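Local atomic coordinates of alanine racemase, biosynthetic (Pseudomonas aeruginosa PAO1, PDB entry 6A2F), a protein that belongs to the alanine racemase family of pyridoxal phosphate enzymes, pairing a TIM-barrel domain with a strand-rich C-terminal domain in an assembly of two chains. Residues 62-67 and 74-79; 238-243 and 307-312; 276-281 and 342-347. All blocks are in the same frame, centred on the assembly; numbering follows the deposited sequence.

Interaction 1. Residues 62-67 and 74-79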
# COMPACT_ATOMS: atom_id res chain seq x y z
N GLU A 62 -0.51 19.63 -3.53
CA GLU A 62 -1.26 18.84 -4.51
C GLU A 62 -2.64 18.48 -3.97
O GLU A 62 -3.65 18.67 -4.66
CB GLU A 62 -0.48 17.56 -4.89
CG GLU A 62 0.82 17.77 -5.65
CD GLU A 62 2.02 18.07 -4.74
OE1 GLU A 62 3.16 17.96 -5.23
OE2 GLU A 62 1.83 18.41 -3.55
N GLU A 63 -2.68 17.99 -2.73
CA GLU A 63 -3.94 17.65 -2.06
C GLU A 63 -4.81 18.87 -1.83
O GLU A 63 -6.03 18.81 -2.02
CB GLU A 63 -3.67 16.97 -0.72
CG GLU A 63 -3.13 15.55 -0.85
CD GLU A 63 -2.79 14.94 0.50
OE1 GLU A 63 -2.90 15.65 1.53
OE2 GLU A 63 -2.42 13.75 0.52
N ALA A 64 -4.17 19.97 -1.44
CA ALA A 64 -4.86 21.23 -1.21
C ALA A 64 -5.52 21.76 -2.49
O ALA A 64 -6.63 22.29 -2.45
CB ALA A 64 -3.90 22.27 -0.63
N ALA A 65 -4.83 21.58 -3.62
CA ALA A 65 -5.35 22.03 -4.92
C ALA A 65 -6.62 21.28 -5.29
O ALA A 65 -7.56 21.88 -5.82
CB ALA A 65 -4.29 21.85 -6.01
N GLU A 66 -6.64 19.98 -4.99
CA GLU A 66 -7.83 19.15 -5.18
C GLU A 66 -8.99 19.64 -4.30
O GLU A 66 -10.12 19.73 -4.78
CB GLU A 66 -7.50 17.68 -4.90
CG GLU A 66 -8.66 16.73 -5.14
CD GLU A 66 -8.31 15.27 -4.89
OE1 GLU A 66 -9.06 14.41 -5.40
OE2 GLU A 66 -7.32 14.98 -4.18
N VAL A 67 -8.70 19.96 -3.04
CA VAL A 67 -9.73 20.45 -2.12
C VAL A 67 -10.29 21.82 -2.56
O VAL A 67 -11.50 22.01 -2.58
CB VAL A 67 -9.24 20.50 -0.65
CG1 VAL A 67 -10.32 21.06 0.27
CG2 VAL A 67 -8.82 19.11 -0.17
N ALA A 74 -13.54 27.49 1.50
CA ALA A 74 -13.20 26.83 2.76
C ALA A 74 -11.74 27.05 3.17
O ALA A 74 -10.85 27.19 2.33
CB ALA A 74 -13.50 25.34 2.69
N ARG A 75 -11.52 27.08 4.49
CA ARG A 75 -10.18 27.11 5.05
C ARG A 75 -9.47 25.78 4.75
O ARG A 75 -9.98 24.70 5.05
CB ARG A 75 -10.25 27.35 6.57
CG ARG A 75 -8.92 27.70 7.21
CD ARG A 75 -8.97 27.62 8.73
NE ARG A 75 -9.57 28.80 9.36
CZ ARG A 75 -8.88 29.80 9.91
NH1 ARG A 75 -7.55 29.79 9.90
NH2 ARG A 75 -9.52 30.81 10.48
N ILE A 76 -8.30 25.86 4.12
CA ILE A 76 -7.46 24.69 3.85
C ILE A 76 -6.08 24.88 4.48
O ILE A 76 -5.34 25.79 4.12
CB ILE A 76 -7.33 24.37 2.34
CG1 ILE A 76 -8.70 24.30 1.66
CG2 ILE A 76 -6.57 23.07 2.14
CD1 ILE A 76 -8.65 24.33 0.14
N LEU A 77 -5.74 24.00 5.42
CA LEU A 77 -4.47 24.05 6.12
C LEU A 77 -3.46 23.06 5.53
O LEU A 77 -3.76 21.88 5.40
CB LEU A 77 -4.68 23.74 7.60
CG LEU A 77 -3.45 23.52 8.48
CD1 LEU A 77 -2.63 24.80 8.58
CD2 LEU A 77 -3.87 23.04 9.85
N LEU A 78 -2.29 23.56 5.15
CA LEU A 78 -1.16 22.70 4.81
C LEU A 78 -0.45 22.34 6.11
O LEU A 78 0.21 23.19 6.72
CB LEU A 78 -0.18 23.42 3.88
CG LEU A 78 -0.59 23.87 2.48
CD1 LEU A 78 0.47 24.81 1.91
CD2 LEU A 78 -0.80 22.68 1.55
N LEU A 79 -0.59 21.09 6.54
CA LEU A 79 -0.05 20.63 7.83
C LEU A 79 1.47 20.73 7.92
O LEU A 79 2.01 21.03 8.99
CB LEU A 79 -0.51 19.20 8.13
CG LEU A 79 -2.01 19.01 8.42
CD1 LEU A 79 -2.40 17.55 8.31
CD2 LEU A 79 -2.39 19.58 9.78
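Just before Ala64 in the chain, which packs against Ile76, the carboxylate oxygen OE2 of Glu63 is gripped twice: by the backbone N of Ala35 and, in a salt bridge, by Arg351 of the second subunit. The contact itself is a helix lying on a strand inside one beta-alpha-beta unit of the TIM barrel, formed by strand 55-58, helix 61-70 and strand 75-78. Helix 62-67 and strand 75-78 run almost exactly antiparallel, at 172°, and their axes approach to 9.1 Å. The small Ala64 sits at the centre, its CB between two branched side chains of the strand. On one of them it meets CG2 of Ile76 at 3.9 Å; on the other it meets CD2 of Leu78 at 3.8 Å. The CA-CB bond of Leu78 does not aim at the helix, but with CG set opposite the carbonyl carbon (chi1 -63°) the CD2 methyl comes round to Ala64. One helical turn on, Val67 brings CG1 to within 3.7 Å of Ile76 CD1, the two side chains sliding past each other in opposite directions. The side-chain contacts are all apolar, and the touching residues are buried. Val58 and Phe56 of the neighbouring strand also pack on this side of the helix, and Leu96 touches both Ala64 and Ile76. Ile76 thus divides its work: CG2 goes to the alanine, while the longer arm ends in CD1, which lies against Val67 and 3.9 Å from the backbone oxygen Ala64 O.

Interaction 2. Residues 238-243 and 307-312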
# COMPACT_ATOMS: atom_id res chain seq x y z
N ALA A 238 -14.62 -8.94 -0.63
CA ALA A 238 -14.16 -9.80 -1.71
C ALA A 238 -15.03 -11.06 -1.80
O ALA A 238 -16.14 -11.09 -1.27
CB ALA A 238 -12.70 -10.16 -1.53
N GLN A 239 -14.52 -12.08 -2.48
CA GLN A 239 -15.25 -13.33 -2.66
C GLN A 239 -14.34 -14.55 -2.61
O GLN A 239 -13.15 -14.46 -2.89
CB GLN A 239 -15.98 -13.34 -4.00
CG GLN A 239 -17.44 -12.92 -3.93
CD GLN A 239 -18.05 -12.73 -5.30
OE1 GLN A 239 -17.86 -13.56 -6.21
NE2 GLN A 239 -18.79 -11.64 -5.47
N LEU A 240 -14.93 -15.68 -2.24
CA LEU A 240 -14.29 -16.98 -2.41
C LEU A 240 -14.28 -17.31 -3.89
O LEU A 240 -15.33 -17.34 -4.53
CB LEU A 240 -15.03 -18.06 -1.63
CG LEU A 240 -15.03 -18.03 -0.10
CD1 LEU A 240 -15.86 -19.20 0.41
CD2 LEU A 240 -13.62 -18.09 0.47
N ILE A 241 -13.08 -17.54 -4.43
CA ILE A 241 -12.88 -17.84 -5.85
C ILE A 241 -12.41 -19.28 -6.05
O ILE A 241 -12.32 -19.77 -7.18
CB ILE A 241 -11.91 -16.85 -6.53
CG1 ILE A 241 -10.51 -16.92 -5.90
CG2 ILE A 241 -12.47 -15.43 -6.47
CD1 ILE A 241 -9.43 -16.14 -6.63
N SER A 242 -12.11 -19.94 -4.93
CA SER A 242 -11.70 -21.34 -4.94
C SER A 242 -11.94 -21.99 -3.59
O SER A 242 -11.91 -21.33 -2.55
CB SER A 242 -10.23 -21.48 -5.33
OG SER A 242 -9.87 -22.84 -5.45
N LEU A 243 -12.18 -23.30 -3.61
CA LEU A 243 -12.38 -24.09 -2.41
C LEU A 243 -11.76 -25.47 -2.60
O LEU A 243 -12.00 -26.13 -3.62
CB LEU A 243 -13.87 -24.17 -2.08
CG LEU A 243 -14.37 -24.68 -0.73
CD1 LEU A 243 -13.47 -24.30 0.44
CD2 LEU A 243 -15.78 -24.14 -0.51
N VAL A 307 -8.15 -18.79 3.41
CA VAL A 307 -8.81 -18.86 4.72
C VAL A 307 -9.16 -20.30 5.09
O VAL A 307 -9.46 -21.11 4.21
CB VAL A 307 -10.08 -17.98 4.79
CG1 VAL A 307 -9.72 -16.51 4.65
CG2 VAL A 307 -11.09 -18.39 3.72
N ASP A 308 -9.13 -20.59 6.38
CA ASP A 308 -9.51 -21.91 6.89
C ASP A 308 -11.03 -22.01 7.00
O ASP A 308 -11.65 -21.36 7.85
CB ASP A 308 -8.84 -22.19 8.24
CG ASP A 308 -9.01 -23.63 8.69
OD1 ASP A 308 -9.78 -24.38 8.05
OD2 ASP A 308 -8.36 -24.02 9.69
N LEU A 309 -11.63 -22.82 6.14
CA LEU A 309 -13.09 -22.96 6.10
C LEU A 309 -13.59 -24.28 6.68
O LEU A 309 -14.73 -24.68 6.44
CB LEU A 309 -13.59 -22.78 4.66
CG LEU A 309 -13.54 -21.36 4.08
CD1 LEU A 309 -13.84 -21.41 2.59
CD2 LEU A 309 -14.51 -20.43 4.78
N SER A 310 -12.74 -24.94 7.47
CA SER A 310 -13.04 -26.26 8.05
C SER A 310 -14.27 -26.28 8.96
O SER A 310 -14.98 -27.29 9.00
CB SER A 310 -11.83 -26.80 8.80
OG SER A 310 -10.72 -26.96 7.93
N ASP A 311 -14.51 -25.18 9.67
CA ASP A 311 -15.66 -25.07 10.58
C ASP A 311 -16.82 -24.30 9.96
O ASP A 311 -17.77 -23.92 10.65
CB ASP A 311 -15.23 -24.41 11.90
CG ASP A 311 -14.06 -25.12 12.56
OD1 ASP A 311 -14.11 -26.36 12.70
OD2 ASP A 311 -13.09 -24.43 12.93
N LEU A 312 -16.74 -24.07 8.65
CA LEU A 312 -17.85 -23.49 7.90
C LEU A 312 -18.20 -24.37 6.69
O LEU A 312 -17.90 -24.01 5.55
CB LEU A 312 -17.54 -22.05 7.48
CG LEU A 312 -17.22 -21.04 8.59
CD1 LEU A 312 -16.66 -19.75 8.00
CD2 LEU A 312 -18.44 -20.73 9.46
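The backbones of Leu240 and Val307 keep well apart, 9.2 Å between CA atoms, and Leu243 and Leu309 are only slightly closer, so the gap is bridged by side chains alone. Leu309 does most of the bridging. Its CD1 methyl meets CD1 of Leu240 at 3.7 Å, the two leucines reaching for each other tip to tip, and CD1 of Leu243 at 3.6 Å, here with the two side chains crossing at a slant. Val307 adds a looser touch, CG2 to Leu240 CD2 at 4.1 Å. Val289 of strand 286-289 packs on both Leu240 and Leu309. At the strand end, Asp308 starts an Asx turn. Its OD1 takes Ser310 OG at 2.7 Å on its syn lone pair, and Ser310 N at 3.1 Å on the anti side, 35° out of the carboxylate plane; a type I turn from Leu309 to Leu312 follows. On the other segment Ile241 and Ser242 form a classic bulge opposite Thr268. Strand 264-269 pairs with both 234-246 and 305-308, and the leucine cluster packs between these two strands of the curled, mostly antiparallel sheet of the alanine racemase C-terminal domain.

Interaction 3. Residues 276-281 and 342-347. With ACT (acetate ion), chain E.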
# COMPACT_ATOMS: atom_id res chain seq x y z
N GLY A 276 -3.63 -3.77 -1.00
CA GLY A 276 -3.43 -3.01 0.23
C GLY A 276 -3.36 -3.88 1.47
O GLY A 276 -2.95 -3.40 2.54
N TYR A 277 -3.76 -5.14 1.34
CA TYR A 277 -3.74 -6.07 2.46
C TYR A 277 -2.30 -6.30 2.94
O TYR A 277 -1.37 -6.34 2.12
CB TYR A 277 -4.41 -7.40 2.08
CG TYR A 277 -5.02 -8.10 3.27
CD1 TYR A 277 -6.32 -7.81 3.69
CD2 TYR A 277 -4.28 -9.04 4.00
CE1 TYR A 277 -6.87 -8.44 4.79
CE2 TYR A 277 -4.83 -9.67 5.11
CZ TYR A 277 -6.12 -9.36 5.50
OH TYR A 277 -6.67 -9.98 6.59
N PRO A 278 -2.10 -6.42 4.26
CA PRO A 278 -0.74 -6.69 4.76
C PRO A 278 -0.24 -8.05 4.30
O PRO A 278 -0.91 -9.06 4.53
CB PRO A 278 -0.91 -6.68 6.28
CG PRO A 278 -2.10 -5.80 6.51
CD PRO A 278 -3.03 -6.08 5.36
N ARG A 279 0.93 -8.08 3.65
CA ARG A 279 1.49 -9.34 3.16
C ARG A 279 1.79 -10.33 4.28
O ARG A 279 1.63 -11.55 4.10
CB ARG A 279 2.75 -9.11 2.33
CG ARG A 279 3.43 -10.41 1.93
CD ARG A 279 4.71 -10.24 1.13
NE ARG A 279 5.37 -11.53 1.01
CZ ARG A 279 6.25 -12.01 1.89
NH1 ARG A 279 6.61 -11.30 2.95
NH2 ARG A 279 6.78 -13.21 1.70
N THR A 280 2.23 -9.81 5.43
CA THR A 280 2.72 -10.65 6.53
C THR A 280 1.62 -11.06 7.52
O THR A 280 1.92 -11.65 8.57
CB THR A 280 3.88 -9.97 7.28
OG1 THR A 280 3.49 -8.66 7.71
CG2 THR A 280 5.11 -9.85 6.38
N ALA A 281 0.36 -10.76 7.19
CA ALA A 281 -0.78 -11.18 8.00
C ALA A 281 -0.60 -12.63 8.43
O ALA A 281 -0.58 -13.53 7.58
CB ALA A 281 -2.08 -11.00 7.23
N TYR A 342 -4.93 2.97 10.50
CA TYR A 342 -4.33 3.96 9.62
C TYR A 342 -3.74 3.32 8.36
O TYR A 342 -4.07 3.71 7.24
CB TYR A 342 -3.20 4.71 10.32
CG TYR A 342 -3.54 5.57 11.52
CD1 TYR A 342 -4.03 6.86 11.36
CD2 TYR A 342 -3.30 5.11 12.81
CE1 TYR A 342 -4.31 7.66 12.46
CE2 TYR A 342 -3.58 5.89 13.92
CZ TYR A 342 -4.08 7.17 13.74
OH TYR A 342 -4.36 7.95 14.85
N GLU A 343 -2.87 2.33 8.56
CA GLU A 343 -2.11 1.74 7.46
C GLU A 343 -2.99 0.96 6.50
O GLU A 343 -2.87 1.12 5.28
CB GLU A 343 -0.96 0.86 7.98
CG GLU A 343 -0.05 0.39 6.85
CD GLU A 343 1.18 -0.38 7.30
OE1 GLU A 343 1.13 -1.09 8.34
OE2 GLU A 343 2.21 -0.29 6.60
N LEU A 344 -3.87 0.13 7.04
CA LEU A 344 -4.76 -0.69 6.22
C LEU A 344 -5.68 0.17 5.36
O LEU A 344 -5.83 -0.09 4.17
CB LEU A 344 -5.56 -1.66 7.09
CG LEU A 344 -4.96 -3.03 7.41
CD1 LEU A 344 -3.58 -2.93 8.05
CD2 LEU A 344 -5.90 -3.83 8.31
N LEU A 345 -6.27 1.20 5.97
CA LEU A 345 -7.20 2.10 5.28
C LEU A 345 -6.52 2.93 4.19
O LEU A 345 -6.99 2.97 3.05
CB LEU A 345 -7.92 3.02 6.28
CG LEU A 345 -8.93 2.43 7.27
CD1 LEU A 345 -9.43 3.50 8.22
CD2 LEU A 345 -10.10 1.78 6.54
N SER A 346 -5.41 3.58 4.54
CA SER A 346 -4.77 4.51 3.61
C SER A 346 -3.96 3.85 2.50
O SER A 346 -3.53 4.52 1.57
CB SER A 346 -3.91 5.53 4.37
OG SER A 346 -2.75 4.92 4.88
N LYS A 347 -3.76 2.53 2.59
CA LYS A 347 -2.99 1.80 1.58
C LYS A 347 -3.81 0.93 0.63
O LYS A 347 -3.24 0.19 -0.18
CB LYS A 347 -1.86 1.00 2.22
CG LYS A 347 -0.62 1.82 2.45
CD LYS A 347 0.63 0.98 2.35
CE LYS A 347 1.21 0.69 3.72
NZ LYS A 347 2.64 0.30 3.60
C ACT E . 6.19 -14.82 -1.15
O ACT E . 5.62 -13.86 -1.72
OXT ACT E . 6.01 -15.06 0.06
CH3 ACT E . 7.13 -15.71 -1.93
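Pro278, which packs on Leu344, also lays its CD over one face of the Tyr277 ring, 3.4 Å above the plane and offset toward the rim. The next flat group, the Arg279 guanidinium, holds an acetate at its edge: NH2 gives a hydrogen bond to OXT of 2.6 Å, fairly straight at 158°. The Arg279 chain runs extended from CG to NE to get there, and the acetate probably came from the crystallisation liquor. Two touches join the loop to the end of helix 341-346. Pro278 CG meets Leu344 CD1 at 3.6 Å, the proline ring and the leucine crossing at about a right angle, with helix 330-336 also against the leucine. At the other end Gly276 CA sits 3.2 Å from Lys347 O; a CB on Gly276 would clash with that oxygen at about 2.6 Å, and the backbone angles (phi 121°, psi -13°) by themselves call for glycine. Within the helical segment Tyr342 O is gripped from opposite faces of its plane by Ser346 N and, at 3.0 Å, by Ser346 OG. Lys347 NZ makes a weak bond of 3.1 Å to Glu343 OE2, part of a salt bridge, but its stronger partner is Tyr277 O of the second subunit, whose Arg279 N donates to Glu343 OE2, and both bonds recur with the chains exchanged. Tyr342 OH is hydrogen-bonded to OP2 of the modified residue at position 34, and Tyr342 touches D-lysine: the arrangement belongs to the subunit interface beside the cofactor-bearing pocket of an alanine racemase.

How the interactions relate
Interaction 1 lies in the TIM-barrel domain, interactions 2 and 3 in the C-terminal domain, on the other side of the chain's centre. Interactions 1 and 2 are the farthest apart, about 43 Å between centres; the centre of interaction 3 is about 25 Å from the first and 21 Å from the second. The nearest atoms of interactions 2 and 3 come within about 7 Å, and their segments alternate along the chain. All three reach the second subunit: Ser242 OG of interaction 2 bonds to the backbone of its Arg130, itself a D-lysine pocket residue. Interaction 3 alone holds a pocket residue, Tyr342; the side chains of its Lys347 and of Leu78 in interaction 1 each lie about 11 Å from a bound D-lysine.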